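PDB 5G5G: putative xanthine dehydrogenase YAGS fad-binding subunit from Escherichia coli, which probably oxidises aldehydes as the molybdenum cofactor-binding subunit of a periplasmic aldehyde oxidase. Local coordinates for residues C[184-190]-C[655-661]; C[631-635]-C[662-668]; C[308-312]-C[340-346]; C[178-183]-C[715-719]. All blocks are in the same frame, centred on the assembly; numbering follows the deposited sequence.

Contact 1: C[184-190]-C[655-661]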
loop_
_atom_site.group_PDB
_atom_site.type_symbol
_atom_site.label_atom_id
_atom_site.label_comp_id
_atom_site.label_asym_id
_atom_site.label_seq_id
_atom_site.Cartn_x
_atom_site.Cartn_y
_atom_site.Cartn_z
ATOM N N ASP C 184 1.999 14.842 -2.495
ATOM C CA ASP C 184 2.788 14.033 -1.620
ATOM C C ASP C 184 2.289 12.581 -1.689
ATOM O O ASP C 184 1.062 12.309 -1.778
ATOM C CB ASP C 184 2.705 14.581 -0.189
ATOM C CG ASP C 184 3.182 16.007 -0.098
ATOM O OD1 ASP C 184 4.404 16.190 -0.119
ATOM O OD2 ASP C 184 2.301 16.918 0.011
ATOM N N GLN C 185 3.222 11.641 -1.742
ATOM C CA GLN C 185 2.873 10.214 -1.793
ATOM C C GLN C 185 3.580 9.447 -0.689
ATOM O O GLN C 185 4.659 9.848 -0.197
ATOM C CB GLN C 185 3.181 9.578 -3.187
ATOM C CG GLN C 185 2.463 10.291 -4.321
ATOM C CD GLN C 185 2.964 9.903 -5.717
ATOM O OE1 GLN C 185 4.069 9.413 -5.878
ATOM N NE2 GLN C 185 2.147 10.212 -6.749
ATOM N N SER C 186 3.048 8.269 -0.417
ATOM C CA SER C 186 3.501 7.444 0.701
ATOM C C SER C 186 3.847 6.030 0.276
ATOM O O SER C 186 3.144 5.425 -0.531
ATOM C CB SER C 186 2.397 7.430 1.813
ATOM O OG SER C 186 2.942 7.094 3.077
ATOM N N HIS C 187 4.857 5.427 0.928
ATOM C CA HIS C 187 5.331 4.114 0.477
ATOM C C HIS C 187 4.313 3.003 0.708
ATOM O O HIS C 187 4.068 2.148 -0.143
ATOM C CB HIS C 187 6.646 3.756 1.136
ATOM C CG HIS C 187 7.616 4.877 1.109
ATOM N ND1 HIS C 187 7.619 5.878 2.075
ATOM C CD2 HIS C 187 8.580 5.195 0.222
ATOM C CE1 HIS C 187 8.540 6.758 1.764
ATOM N NE2 HIS C 187 9.144 6.362 0.651
ATOM N N MET C 188 3.714 3.048 1.899
ATOM C CA MET C 188 2.745 2.051 2.313
ATOM C C MET C 188 3.269 0.627 2.171
ATOM O O MET C 188 2.541 -0.299 1.806
ATOM C CB MET C 188 1.423 2.174 1.541
ATOM C CG MET C 188 0.845 3.571 1.462
ATOM S SD MET C 188 0.252 4.228 3.028
ATOM C CE MET C 188 -1.135 3.301 3.328
ATOM N N ALA C 189 4.547 0.410 2.489
ATOM C CA ALA C 189 5.079 -0.958 2.465
ATOM C C ALA C 189 4.296 -1.794 3.452
ATOM O O ALA C 189 3.964 -1.309 4.549
ATOM C CB ALA C 189 6.564 -0.975 2.832
ATOM N N MET C 190 3.984 -3.032 3.069
ATOM C CA MET C 190 2.998 -3.792 3.837
ATOM C C MET C 190 3.537 -4.175 5.192
ATOM O O MET C 190 2.752 -4.341 6.099
ATOM C CB MET C 190 2.521 -4.999 3.058
ATOM C CG MET C 190 1.202 -5.584 3.556
ATOM S SD MET C 190 -0.190 -4.444 3.598
ATOM C CE MET C 190 -0.120 -3.762 1.982
ATOM N N ASP C 655 -3.560 6.469 6.959
ATOM C CA ASP C 655 -3.624 5.054 7.204
ATOM C C ASP C 655 -3.866 4.320 5.893
ATOM O O ASP C 655 -3.860 4.946 4.813
ATOM C CB ASP C 655 -4.617 4.725 8.318
ATOM C CG ASP C 655 -6.051 5.032 7.948
ATOM O OD1 ASP C 655 -6.467 4.787 6.787
ATOM O OD2 ASP C 655 -6.754 5.549 8.822
ATOM N N MET C 656 -4.028 3.003 6.000
ATOM C CA MET C 656 -4.073 2.091 4.869
ATOM C C MET C 656 -5.501 1.997 4.284
ATOM O O MET C 656 -5.678 1.283 3.299
ATOM C CB MET C 656 -3.465 0.748 5.336
ATOM C CG MET C 656 -3.383 -0.442 4.398
ATOM S SD MET C 656 -2.288 -0.250 2.945
ATOM C CE MET C 656 -0.662 -0.542 3.673
ATOM N N ALA C 657 -6.481 2.722 4.859
ATOM C CA ALA C 657 -7.819 2.923 4.249
ATOM C C ALA C 657 -7.916 4.324 3.636
ATOM O O ALA C 657 -8.344 4.464 2.474
ATOM C CB ALA C 657 -8.925 2.732 5.268
ATOM N N GLY C 658 -7.466 5.350 4.365
ATOM C CA GLY C 658 -7.540 6.710 3.855
ATOM C C GLY C 658 -6.648 7.012 2.633
ATOM O O GLY C 658 -7.027 7.813 1.744
ATOM N N TYR C 659 -5.433 6.474 2.647
ATOM C CA TYR C 659 -4.492 6.622 1.518
ATOM C C TYR C 659 -4.671 5.396 0.679
ATOM O O TYR C 659 -4.315 4.287 1.117
ATOM C CB TYR C 659 -3.074 6.744 2.025
ATOM C CG TYR C 659 -2.048 6.946 0.880
ATOM C CD1 TYR C 659 -1.484 5.845 0.197
ATOM C CD2 TYR C 659 -1.677 8.221 0.490
ATOM C CE1 TYR C 659 -0.544 6.027 -0.816
ATOM C CE2 TYR C 659 -0.753 8.425 -0.485
ATOM C CZ TYR C 659 -0.174 7.322 -1.143
ATOM O OH TYR C 659 0.756 7.530 -2.146
ATOM N N GLU C 660 -5.200 5.568 -0.535
ATOM C CA GLU C 660 -5.708 4.443 -1.275
ATOM C C GLU C 660 -4.702 3.957 -2.276
ATOM O O GLU C 660 -4.304 4.710 -3.172
ATOM C CB GLU C 660 -7.028 4.761 -1.983
ATOM C CG GLU C 660 -8.142 5.129 -1.044
ATOM C CD GLU C 660 -9.447 5.452 -1.771
ATOM O OE1 GLU C 660 -9.495 5.390 -3.026
ATOM O OE2 GLU C 660 -10.430 5.789 -1.089
ATOM N N VAL C 661 -4.334 2.681 -2.132
ATOM C CA VAL C 661 -3.496 1.976 -3.089
ATOM C C VAL C 661 -4.318 0.985 -3.858
ATOM O O VAL C 661 -5.412 0.637 -3.457
ATOM C CB VAL C 661 -2.295 1.278 -2.439
ATOM C CG1 VAL C 661 -1.490 2.316 -1.675
ATOM C CG2 VAL C 661 -2.718 0.074 -1.575
#

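Contact 2: C[631-635]-C[662-668]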
loop_
_atom_site.group_PDB
_atom_site.type_symbol
_atom_site.label_atom_id
_atom_site.label_comp_id
_atom_site.label_asym_id
_atom_site.label_seq_id
_atom_site.Cartn_x
_atom_site.Cartn_y
_atom_site.Cartn_z
ATOM N N THR C 631 1.424 -1.349 -11.314
ATOM C CA THR C 631 0.420 -1.186 -10.295
ATOM C C THR C 631 0.627 0.054 -9.444
ATOM O O THR C 631 -0.320 0.826 -9.222
ATOM C CB THR C 631 0.388 -2.484 -9.451
ATOM O OG1 THR C 631 0.130 -3.588 -10.358
ATOM C CG2 THR C 631 -0.672 -2.353 -8.389
ATOM N N MET C 632 1.864 0.314 -9.019
ATOM C CA MET C 632 2.143 1.509 -8.226
ATOM C C MET C 632 1.927 2.802 -9.045
ATOM O O MET C 632 1.441 3.815 -8.519
ATOM C CB MET C 632 3.568 1.403 -7.677
ATOM C CG MET C 632 3.913 2.436 -6.671
ATOM S SD MET C 632 5.472 1.946 -5.841
ATOM C CE MET C 632 4.943 0.731 -4.686
ATOM N N GLY C 633 2.198 2.732 -10.339
ATOM C CA GLY C 633 1.887 3.826 -11.242
ATOM C C GLY C 633 0.399 4.049 -11.453
ATOM O O GLY C 633 -0.055 5.191 -11.659
ATOM N N MET C 634 -0.364 2.974 -11.490
ATOM C CA MET C 634 -1.832 3.097 -11.495
ATOM C C MET C 634 -2.270 3.863 -10.244
ATOM O O MET C 634 -3.158 4.734 -10.319
ATOM C CB MET C 634 -2.531 1.746 -11.564
ATOM C CG MET C 634 -3.994 1.855 -11.981
ATOM S SD MET C 634 -4.975 0.383 -11.718
ATOM C CE MET C 634 -4.078 -0.801 -12.700
ATOM N N GLY C 635 -1.677 3.521 -9.102
ATOM C CA GLY C 635 -1.985 4.236 -7.852
ATOM C C GLY C 635 -1.770 5.745 -7.963
ATOM O O GLY C 635 -2.654 6.577 -7.667
ATOM N N PRO C 662 -3.835 0.523 -5.019
ATOM C CA PRO C 662 -4.666 -0.345 -5.829
ATOM C C PRO C 662 -4.938 -1.694 -5.158
ATOM O O PRO C 662 -4.097 -2.177 -4.439
ATOM C CB PRO C 662 -3.800 -0.588 -7.051
ATOM C CG PRO C 662 -3.045 0.703 -7.189
ATOM C CD PRO C 662 -2.663 0.981 -5.776
ATOM N N VAL C 663 -6.129 -2.209 -5.404
ATOM C CA VAL C 663 -6.576 -3.482 -4.880
ATOM C C VAL C 663 -6.757 -4.469 -6.049
ATOM O O VAL C 663 -6.737 -4.075 -7.249
ATOM C CB VAL C 663 -7.903 -3.363 -4.084
ATOM C CG1 VAL C 663 -7.705 -2.497 -2.835
ATOM C CG2 VAL C 663 -9.031 -2.828 -4.973
ATOM N N HIS C 664 -6.964 -5.738 -5.709
ATOM C CA HIS C 664 -7.119 -6.765 -6.759
ATOM C C HIS C 664 -8.056 -6.369 -7.885
ATOM O O HIS C 664 -7.689 -6.488 -9.072
ATOM C CB HIS C 664 -7.598 -8.079 -6.211
ATOM C CG HIS C 664 -6.535 -8.993 -5.718
ATOM N ND1 HIS C 664 -5.916 -9.899 -6.554
ATOM C CD2 HIS C 664 -6.086 -9.270 -4.456
ATOM C CE1 HIS C 664 -5.120 -10.676 -5.837
ATOM N NE2 HIS C 664 -5.216 -10.328 -4.553
ATOM N N ALA C 665 -9.230 -5.848 -7.521
ATOM C CA ALA C 665 -10.259 -5.475 -8.465
ATOM C C ALA C 665 -9.846 -4.364 -9.466
ATOM O O ALA C 665 -10.478 -4.217 -10.499
ATOM C CB ALA C 665 -11.526 -5.106 -7.742
ATOM N N ASP C 666 -8.860 -3.563 -9.121
ATOM C CA ASP C 666 -8.334 -2.513 -9.985
ATOM C C ASP C 666 -7.438 -3.039 -11.137
ATOM O O ASP C 666 -7.164 -2.287 -12.065
ATOM C CB ASP C 666 -7.448 -1.554 -9.163
ATOM C CG ASP C 666 -8.235 -0.712 -8.187
ATOM O OD1 ASP C 666 -9.286 -0.148 -8.612
ATOM O OD2 ASP C 666 -7.813 -0.630 -6.985
ATOM N N ILE C 667 -6.975 -4.288 -11.067
ATOM C CA ILE C 667 -5.837 -4.697 -11.858
ATOM C C ILE C 667 -6.285 -5.316 -13.153
ATOM O O ILE C 667 -7.013 -6.279 -13.127
ATOM C CB ILE C 667 -4.934 -5.718 -11.118
ATOM C CG1 ILE C 667 -4.601 -5.214 -9.711
ATOM C CG2 ILE C 667 -3.644 -5.965 -11.943
ATOM C CD1 ILE C 667 -3.973 -3.838 -9.683
ATOM N N PRO C 668 -5.813 -4.783 -14.295
ATOM C CA PRO C 668 -6.121 -5.283 -15.617
ATOM C C PRO C 668 -5.110 -6.331 -16.009
ATOM O O PRO C 668 -4.195 -6.706 -15.223
ATOM C CB PRO C 668 -5.939 -4.067 -16.488
ATOM C CG PRO C 668 -4.801 -3.383 -15.871
ATOM C CD PRO C 668 -4.925 -3.621 -14.374
#

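Contact 3: C[308-312]-C[340-346]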
loop_
_atom_site.group_PDB
_atom_site.type_symbol
_atom_site.label_atom_id
_atom_site.label_comp_id
_atom_site.label_asym_id
_atom_site.label_seq_id
_atom_site.Cartn_x
_atom_site.Cartn_y
_atom_site.Cartn_z
ATOM N N SER C 308 9.466 21.932 -5.233
ATOM C CA SER C 308 9.075 20.982 -4.185
ATOM C C SER C 308 9.526 21.623 -2.877
ATOM O O SER C 308 10.283 22.615 -2.896
ATOM C CB SER C 308 9.738 19.589 -4.371
ATOM O OG SER C 308 11.158 19.645 -4.097
ATOM N N GLY C 309 9.087 21.067 -1.778
ATOM C CA GLY C 309 9.440 21.594 -0.482
ATOM C C GLY C 309 9.940 20.541 0.485
ATOM O O GLY C 309 9.714 19.337 0.297
ATOM N N ASN C 310 10.650 20.997 1.502
ATOM C CA ASN C 310 11.110 20.084 2.534
ATOM C C ASN C 310 11.494 20.840 3.784
ATOM O O ASN C 310 11.560 22.096 3.799
ATOM C CB ASN C 310 12.333 19.256 2.015
ATOM C CG ASN C 310 12.307 17.833 2.485
ATOM O OD1 ASN C 310 11.813 17.547 3.589
ATOM N ND2 ASN C 310 12.843 16.930 1.678
ATOM N N LEU C 311 11.833 20.070 4.823
ATOM C CA LEU C 311 12.340 20.626 6.051
ATOM C C LEU C 311 13.692 21.248 5.720
ATOM O O LEU C 311 14.297 20.835 4.729
ATOM C CB LEU C 311 12.550 19.515 7.080
ATOM C CG LEU C 311 11.262 18.900 7.595
ATOM C CD1 LEU C 311 11.585 17.652 8.384
ATOM C CD2 LEU C 311 10.515 19.868 8.487
ATOM N N PRO C 312 14.162 22.217 6.517
ATOM C CA PRO C 312 15.484 22.809 6.233
ATOM C C PRO C 312 16.617 21.768 6.090
ATOM O O PRO C 312 16.756 20.869 6.937
ATOM C CB PRO C 312 15.755 23.655 7.464
ATOM C CG PRO C 312 14.412 24.053 7.965
ATOM C CD PRO C 312 13.573 22.804 7.738
ATOM N N THR C 340 10.861 25.827 1.734
ATOM C CA THR C 340 10.867 25.273 3.085
ATOM C C THR C 340 9.441 24.982 3.539
ATOM O O THR C 340 8.620 25.884 3.603
ATOM C CB THR C 340 11.589 26.228 4.032
ATOM O OG1 THR C 340 12.931 26.303 3.565
ATOM C CG2 THR C 340 11.599 25.674 5.461
ATOM N N LEU C 341 9.179 23.721 3.873
ATOM C CA LEU C 341 7.866 23.320 4.383
ATOM C C LEU C 341 8.085 22.541 5.659
ATOM O O LEU C 341 8.986 21.722 5.696
ATOM C CB LEU C 341 7.069 22.456 3.398
ATOM C CG LEU C 341 6.683 23.041 2.004
ATOM C CD1 LEU C 341 6.012 21.990 1.140
ATOM C CD2 LEU C 341 5.777 24.258 2.194
ATOM N N ASP C 342 7.188 22.748 6.630
ATOM C CA ASP C 342 7.249 22.110 7.929
ATOM C C ASP C 342 6.366 20.886 8.013
ATOM O O ASP C 342 5.918 20.511 9.087
ATOM C CB ASP C 342 6.852 23.139 9.000
ATOM C CG ASP C 342 7.802 24.308 9.026
ATOM O OD1 ASP C 342 8.965 24.039 9.377
ATOM O OD2 ASP C 342 7.408 25.454 8.615
ATOM N N LEU C 343 6.046 20.290 6.875
ATOM C CA LEU C 343 5.457 18.973 6.823
ATOM C C LEU C 343 6.521 17.934 7.203
ATOM O O LEU C 343 7.693 18.268 7.370
ATOM C CB LEU C 343 4.961 18.709 5.417
ATOM C CG LEU C 343 3.747 19.508 4.957
ATOM C CD1 LEU C 343 3.557 19.370 3.461
ATOM C CD2 LEU C 343 2.482 19.074 5.684
ATOM N N PRO C 344 6.119 16.659 7.347
ATOM C CA PRO C 344 7.113 15.618 7.578
ATOM C C PRO C 344 8.202 15.587 6.477
ATOM O O PRO C 344 8.018 16.226 5.400
ATOM C CB PRO C 344 6.265 14.350 7.600
ATOM C CG PRO C 344 4.963 14.831 8.230
ATOM C CD PRO C 344 4.742 16.131 7.482
ATOM N N GLU C 345 9.297 14.913 6.772
ATOM C CA GLU C 345 10.456 14.866 5.871
ATOM C C GLU C 345 10.078 14.265 4.516
ATOM O O GLU C 345 9.635 13.125 4.436
ATOM C CB GLU C 345 11.581 13.997 6.453
ATOM C CG GLU C 345 12.892 14.009 5.676
ATOM C CD GLU C 345 13.924 13.115 6.319
ATOM O OE1 GLU C 345 14.329 13.395 7.477
ATOM O OE2 GLU C 345 14.356 12.156 5.657
ATOM N N GLY C 346 10.358 15.008 3.457
ATOM C CA GLY C 346 10.295 14.509 2.113
ATOM C C GLY C 346 11.554 13.722 1.807
ATOM O O GLY C 346 12.669 14.104 2.196
#

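Contact 4: C[178-183]-C[715-719]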
loop_
_atom_site.group_PDB
_atom_site.type_symbol
_atom_site.label_atom_id
_atom_site.label_comp_id
_atom_site.label_asym_id
_atom_site.label_seq_id
_atom_site.Cartn_x
_atom_site.Cartn_y
_atom_site.Cartn_z
ATOM N N ALA C 178 2.659 24.796 -19.965
ATOM C CA ALA C 178 1.680 24.141 -19.115
ATOM C C ALA C 178 2.286 23.875 -17.779
ATOM O O ALA C 178 3.511 23.756 -17.684
ATOM C CB ALA C 178 1.194 22.821 -19.710
ATOM N N THR C 179 1.424 23.806 -16.765
ATOM C CA THR C 179 1.834 23.564 -15.386
ATOM C C THR C 179 1.150 22.306 -14.925
ATOM O O THR C 179 -0.021 22.091 -15.219
ATOM C CB THR C 179 1.478 24.785 -14.483
ATOM O OG1 THR C 179 2.184 25.940 -14.976
ATOM C CG2 THR C 179 1.812 24.590 -13.008
ATOM N N TYR C 180 1.882 21.514 -14.153
ATOM C CA TYR C 180 1.434 20.210 -13.660
ATOM C C TYR C 180 1.781 20.087 -12.164
ATOM O O TYR C 180 2.729 20.678 -11.663
ATOM C CB TYR C 180 2.080 19.038 -14.411
ATOM C CG TYR C 180 1.974 19.147 -15.904
ATOM C CD1 TYR C 180 2.874 19.946 -16.634
ATOM C CD2 TYR C 180 0.980 18.493 -16.601
ATOM C CE1 TYR C 180 2.739 20.056 -18.000
ATOM C CE2 TYR C 180 0.851 18.609 -17.973
ATOM C CZ TYR C 180 1.743 19.382 -18.670
ATOM O OH TYR C 180 1.589 19.582 -20.025
ATOM N N THR C 181 0.943 19.355 -11.455
ATOM C CA THR C 181 1.225 19.036 -10.051
ATOM C C THR C 181 1.101 17.555 -9.777
ATOM O O THR C 181 0.244 16.864 -10.363
ATOM C CB THR C 181 0.358 19.822 -9.034
ATOM O OG1 THR C 181 -1.026 19.465 -9.180
ATOM C CG2 THR C 181 0.485 21.289 -9.255
ATOM N N THR C 182 1.930 17.126 -8.837
ATOM C CA THR C 182 1.854 15.788 -8.206
ATOM C C THR C 182 1.816 15.977 -6.695
ATOM O O THR C 182 2.457 16.869 -6.165
ATOM C CB THR C 182 3.006 14.904 -8.555
ATOM O OG1 THR C 182 4.240 15.444 -8.047
ATOM C CG2 THR C 182 3.130 14.787 -10.061
ATOM N N PRO C 183 1.039 15.138 -6.014
ATOM C CA PRO C 183 0.870 15.286 -4.594
ATOM C C PRO C 183 1.977 14.582 -3.810
ATOM O O PRO C 183 2.769 13.777 -4.367
ATOM C CB PRO C 183 -0.493 14.546 -4.351
ATOM C CG PRO C 183 -0.458 13.440 -5.315
ATOM C CD PRO C 183 0.257 14.005 -6.532
ATOM N N ARG C 715 -4.153 18.012 -15.252
ATOM C CA ARG C 715 -2.712 18.200 -15.028
ATOM C C ARG C 715 -2.313 18.183 -13.556
ATOM O O ARG C 715 -1.148 18.350 -13.236
ATOM C CB ARG C 715 -2.275 19.503 -15.710
ATOM C CG ARG C 715 -2.634 19.589 -17.175
ATOM C CD ARG C 715 -1.996 20.793 -17.826
ATOM N NE ARG C 715 -2.340 20.829 -19.227
ATOM C CZ ARG C 715 -3.483 21.298 -19.718
ATOM N NH1 ARG C 715 -4.390 21.870 -18.925
ATOM N NH2 ARG C 715 -3.684 21.271 -21.026
ATOM N N ASP C 716 -3.290 18.016 -12.672
ATOM C CA ASP C 716 -3.080 17.867 -11.235
ATOM C C ASP C 716 -3.479 16.434 -10.843
ATOM O O ASP C 716 -4.647 16.053 -10.876
ATOM C CB ASP C 716 -3.823 18.933 -10.401
ATOM C CG ASP C 716 -5.319 18.891 -10.577
ATOM O OD1 ASP C 716 -5.758 19.009 -11.738
ATOM O OD2 ASP C 716 -6.056 18.746 -9.561
ATOM N N TYR C 717 -2.482 15.625 -10.552
ATOM C CA TYR C 717 -2.730 14.223 -10.188
ATOM C C TYR C 717 -3.191 14.129 -8.724
ATOM O O TYR C 717 -2.881 15.027 -7.937
ATOM C CB TYR C 717 -1.455 13.452 -10.322
ATOM C CG TYR C 717 -0.973 13.156 -11.706
ATOM C CD1 TYR C 717 -0.087 14.034 -12.378
ATOM C CD2 TYR C 717 -1.300 11.978 -12.304
ATOM C CE1 TYR C 717 0.425 13.711 -13.652
ATOM C CE2 TYR C 717 -0.765 11.614 -13.528
ATOM C CZ TYR C 717 0.095 12.475 -14.203
ATOM O OH TYR C 717 0.607 12.045 -15.397
ATOM N N PRO C 718 -3.900 13.056 -8.327
ATOM C CA PRO C 718 -4.382 11.982 -9.190
ATOM C C PRO C 718 -5.621 12.393 -9.973
ATOM O O PRO C 718 -6.331 13.361 -9.606
ATOM C CB PRO C 718 -4.723 10.856 -8.173
ATOM C CG PRO C 718 -5.114 11.615 -6.935
ATOM C CD PRO C 718 -4.306 12.862 -6.901
ATOM N N ILE C 719 -5.897 11.638 -11.032
ATOM C CA ILE C 719 -6.989 11.929 -11.927
ATOM C C ILE C 719 -8.237 11.166 -11.467
ATOM O O ILE C 719 -8.539 10.060 -11.929
ATOM C CB ILE C 719 -6.598 11.636 -13.373
ATOM C CG1 ILE C 719 -5.330 12.422 -13.758
ATOM C CG2 ILE C 719 -7.726 12.063 -14.305
ATOM C CD1 ILE C 719 -4.739 12.032 -15.098
HETATM O O HOH W 1 -1.314 17.242 -7.536
#

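Contact 1: C[184-190]-C[655-661]
Tyr659 OH has two hydrogen-bond partners, Ser186 N and Glu640 OE1. Ser186 N donates to Tyr659 OH at 3.0 Å in a nearly straight bond (172° at the hydrogen). The Tyr659 ring reaches from its own loop to segment 184-190. Ser186 CB lies over one face in a CH-pi contact, 4.0 Å from the centroid of the Tyr659 ring. Gln185 CB packs against the hydroxyl, while Gln185 OE1 turns off to Arg282. Met188 approaches the Tyr659 ring obliquely in a Met-aromatic contact, with its CG 3.5 Å from Tyr659 CD1. The Met188 chain is folded at both chi2 (-68°) and chi3 (-71°). This brings the methyl to the backbone of the other loop, where Met188 CE lies 3.5 Å from Asp655 O. Asp655 OD1 accepts from Ala657 N in an Asx turn and, at 2.7 Å, from Gly658 N in an Asx motif. Beyond, Met190 touches the Fe2S2 cluster, and His187 NE2 bonds to Ala348 O in the molybdenum pocket. Basic side chains of another protein chain bond to Ser186 O and His187 O. Segment 184-190 leads from strand 174-182 toward strand 194-200; segment 655-661 lies between strands 650-651 and 669-674.

Contact 2: C[631-635]-C[662-668]
The Pro662 ring presents its CB, CG and CD atoms to helix 619-638. Its CG rests on the backbone, with Pro662 CG 3.4 Å from Thr631 O and also close to Gly635 N. Pro662 CD comes within 3.9 Å of Gly635 CA, where the helix has no side chain. Pro662 CB lies alongside the methyl of Thr631, 3.8 Å from Thr631 CG2. The carboxylate of Asp666 faces its own loop: Asp666 OD2 takes Val663 N at 2.8 Å on its anti side, 16° out of the carboxylate plane, while Asp666 OD1 accepts from the backbone of another protein chain. The His664 ring meets an aromatic side chain of another protein chain edge-to-face. The arrangement is a loop with a short 3-10 turn, 664-666, packed against a helix of the molybdopterin-binding region. Thr631 O stays engaged in the helix, taking Gly635 N at 3.0 Å. Thr631 OG1 lies beside its backbone N (chi1 -57°) and bonds to Ile627 O and Gln670 NE2. This rotation about chi1 sends the methyl to the loop, with Thr631 CG2 3.8 Å from Ile667 CD1 as well. Met634 is extended until its last torsion and reaches the end of the loop. In one of its two deposited conformers its sulfur nears Asp666 O and its methyl points at Pro668 CD, though the closeness of these contacts is doubtful.

Contact 3: C[308-312]-C[340-346]
Asn310 bonds to segment 340-346 through both its backbone and its amide group. Its backbone O accepts from Leu341 N at 2.9 Å, with the N-H above the carbonyl plane of Asn310 (56° out of it). With the backbone bond between Asn310 and Ala339, it makes the parallel bridge of Asn310 with Thr340, the last residue of strand 331-340. The side-chain amide pairs with one glycine. Gly346 N gives its hydrogen to Asn310 OD1 at 2.9 Å, and Asn310 ND2 returns a bond of 2.9 Å to Gly346 O. The Gly346 oxygen lies almost in the plane of the asparagine amide, and that bond is nearly straight (169° at the hydrogen). Asn310 OD1 has a second donor, Leu311 N at 2.8 Å, and ND2 a second acceptor, Thr315 O. The amide is thus fixed in rotation by four bonds. Leu311 packs against the bend of segment 340-346: Leu311 CD2 lies 3.4 Å from Leu343 O, and CD1 meets Glu345 CB. Leu341 CD1 lies over Gly309, 3.8 Å from Gly309 CA. The acids bond elsewhere: Asp342 OD2 accepts from Ala140 N, Glu345 OE1 from Thr96 N and Ala97 N, and Glu345 OE2 from Asn347 ND2. The arrangement is a parallel strand end with an asparagine side chain bonded to both N and O of Gly346, on the loop leading to Ala348, Met349 and Arg350 of the molybdenum pocket.

Contact 4: C[178-183]-C[715-719]
Tyr180 and Arg715 slant across each other where segment 715-719 joins the outer strand 174-182. The two segments run the same way, 17° apart, and form a single beta bridge between Thr181 and Asp716. Thr181 N donates to Arg715 O at 2.9 Å, and Thr181 O accepts from Tyr717 N at 3.0 Å. The extended Arg715 chain crosses the Tyr180 ring at a slant, with Arg715 CB 3.5 Å from Tyr180 CD2. The ring and guanidinium planes are 65° apart, and Tyr180 CE2 comes at the guanidinium edge, near its plane. Both groups share Glu367 of helix 354-372: Arg715 NH2 forms a salt bridge to OE1, and Tyr180 OH bonds to OE2. Tyr717 runs beside Thr182 in the same direction, with Thr182 CG2 4.0 Å from Tyr717 CD1. The Tyr717 ring also turns its edge to Thr181 O, which lies in the ring plane. The Tyr717 side chain packs against helices 354-372 and 698-710, and its hydroxyl bonds to Met359 O of the former. Next come two prolines, Pro718 following a cis peptide bond; Pro183 CG packs 4.2 Å from Pro718 CD. The Thr181 hydroxyl lies between backbone N and carbonyl carbon (chi1 64°). There Thr181 OG1 bonds to a water at 2.8 Å, and this water donates to Tyr717 O at 2.7 Å.

Overall arrangement
Contacts 1, 2 and 4 share adjoining segments: 178-183 runs into 184-190, and 655-661 into 662-668. Contacts 1 and 2 alternate along the chain, and both lie inside the loop closed by contact 4. The centres of contacts 1 and 2 lie 13 Å apart, and those of contacts 1 and 4 19 Å apart. Contact 1 joins the two molybdopterin-binding family regions, and contact 4 brings the C-terminal segment 715-719 to strand 174-182; contacts 2 and 3 each stay within one region. Contacts 3 and 4 reach the same five-stranded sheet at different strands. The Met190 side chain of contact 1 is about 4 Å from the Fe2S2 cluster. The Thr631 side chain is about 10 Å from that cluster, and Gly346 about 11 Å from the molybdenum ion.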